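Local coordinates for SspB protein (Streptomyces clavuligerus, PDB 6JUF) that probably acts as a metal-dependent DNase in the phosphorothioation-sensing SspABCD-SspE defence system against phages, at residues 8-14 with 125-130. Sequence-based numbering, arbitrary orientation.
Sequences EAAHSSF and KSWAPS
Helix 5-9 ends as Ala10 turns extended (-137/150), and Ser126 pairs with it in a single parallel beta bridge (CA-CA 4.5 Å). Ser126 N donates to Ala9 O (3.0 Å) and His11 N to Ser126 O (2.8 Å); Ala9 O also bonds Ser120 OG. Waters bridge the segments: one donates to Ala10 O (2.7 Å) and accepts from Lys125 NZ (3.2 Å), which bonds Ala7 O; another links Lys125 O (2.9 Å) to His11 NE2 (3.0 Å); the third joins backbones, Ser13 O (2.8 Å) to Ser130 N (3.2 Å). Glu347 takes Lys125 N and, weakly, His11 NE2. The bridge ties the chain leaving helix 5-9 to the loop entering helix 129-137. Ser126 OG (chi1 t) bonds Leu117 O and accepts from Ala128 N (3.1 Å), an ST turn. His11 (chi1 m) lies between Lys125 CB (CH-pi) and the stacked Trp127 six-membered ring (centroids 3.9 Å, planes at 29°). Pro129 CG sits over the Phe14 ring (3.8 Å to its centroid); Ser130 OG bonds Asp172.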
# COMPACT_ATOMS: atom_id res chain seq x y z
N GLU B 8 7.66 20.70 23.93
CA GLU B 8 8.05 19.59 24.77
C GLU B 8 7.90 18.26 24.04
O GLU B 8 8.67 17.31 24.27
CB GLU B 8 7.26 19.62 26.05
CG GLU B 8 7.55 20.87 26.86
CD GLU B 8 6.84 20.84 28.19
OE1 GLU B 8 6.13 21.83 28.48
OE2 GLU B 8 6.98 19.82 28.92
N ALA B 9 6.93 18.21 23.15
CA ALA B 9 6.59 17.00 22.43
C ALA B 9 7.48 16.81 21.20
O ALA B 9 7.80 15.67 20.80
CB ALA B 9 5.13 16.99 22.00
N ALA B 10 7.80 17.93 20.54
CA ALA B 10 8.34 17.84 19.18
C ALA B 10 9.52 18.74 18.86
O ALA B 10 9.65 19.83 19.38
CB ALA B 10 7.20 18.10 18.19
N HIS B 11 10.37 18.26 17.94
CA HIS B 11 11.41 19.10 17.37
C HIS B 11 10.80 20.08 16.38
O HIS B 11 9.70 19.83 15.81
CB HIS B 11 12.34 18.22 16.55
CG HIS B 11 13.12 17.23 17.36
ND1 HIS B 11 13.97 17.59 18.34
CD2 HIS B 11 13.13 15.85 17.32
CE1 HIS B 11 14.53 16.48 18.87
NE2 HIS B 11 14.02 15.42 18.24
N SER B 12 11.49 21.18 16.13
CA SER B 12 11.05 22.19 15.16
C SER B 12 11.43 21.71 13.75
O SER B 12 12.49 21.99 13.21
CB SER B 12 11.70 23.55 15.47
OG SER B 12 11.19 24.47 14.54
N SER B 13 10.59 20.87 13.18
CA SER B 13 10.80 20.33 11.87
C SER B 13 9.51 20.49 11.08
O SER B 13 8.49 19.86 11.42
CB SER B 13 11.22 18.84 11.97
OG SER B 13 11.41 18.29 10.66
N PHE B 14 9.55 21.29 10.00
CA PHE B 14 8.36 21.57 9.17
C PHE B 14 8.70 21.46 7.68
O PHE B 14 9.73 21.98 7.23
CB PHE B 14 7.83 23.00 9.47
CG PHE B 14 7.41 23.17 10.91
CD1 PHE B 14 6.08 22.89 11.30
CD2 PHE B 14 8.36 23.54 11.87
CE1 PHE B 14 5.75 22.98 12.65
CE2 PHE B 14 7.98 23.66 13.20
CZ PHE B 14 6.70 23.38 13.58
N LYS B 125 12.08 12.90 20.92
CA LYS B 125 10.90 13.72 20.63
C LYS B 125 10.40 13.40 19.22
O LYS B 125 11.09 12.76 18.40
CB LYS B 125 11.28 15.21 20.72
CG LYS B 125 11.39 15.77 22.11
CD LYS B 125 11.89 17.23 22.02
CE LYS B 125 11.64 17.92 23.35
NZ LYS B 125 11.99 19.36 23.28
N SER B 126 9.21 13.86 18.88
CA SER B 126 8.65 13.68 17.53
C SER B 126 9.28 14.66 16.52
O SER B 126 9.59 15.79 16.83
CB SER B 126 7.15 13.93 17.61
OG SER B 126 6.53 13.81 16.31
N TRP B 127 9.44 14.15 15.30
CA TRP B 127 9.87 14.93 14.13
C TRP B 127 8.73 15.50 13.38
O TRP B 127 8.95 16.11 12.34
CB TRP B 127 10.75 14.08 13.18
CG TRP B 127 12.03 13.69 13.83
CD1 TRP B 127 12.38 12.47 14.45
CD2 TRP B 127 13.17 14.57 14.04
NE1 TRP B 127 13.63 12.56 15.01
CE2 TRP B 127 14.14 13.80 14.80
CE3 TRP B 127 13.44 15.91 13.73
CZ2 TRP B 127 15.33 14.34 15.18
CZ3 TRP B 127 14.66 16.42 14.13
CH2 TRP B 127 15.57 15.66 14.84
N ALA B 128 7.50 15.35 13.86
CA ALA B 128 6.33 15.82 13.09
C ALA B 128 5.41 16.74 13.88
O ALA B 128 4.28 16.36 14.22
CB ALA B 128 5.56 14.62 12.49
N PRO B 129 5.90 17.95 14.23
CA PRO B 129 5.06 18.81 15.11
C PRO B 129 3.67 19.07 14.57
O PRO B 129 2.71 19.17 15.34
CB PRO B 129 5.90 20.09 15.26
CG PRO B 129 6.98 20.00 14.14
CD PRO B 129 7.26 18.51 14.02
N SER B 130 3.55 19.24 13.26
CA SER B 130 2.23 19.54 12.65
C SER B 130 1.26 18.41 12.87
O SER B 130 0.06 18.63 13.17
CB SER B 130 2.32 19.93 11.18
OG SER B 130 2.92 21.21 11.07
O HOH W 1 11.66 21.12 20.60
O HOH W 2 13.92 12.38 18.42
O HOH W 3 5.79 19.12 10.97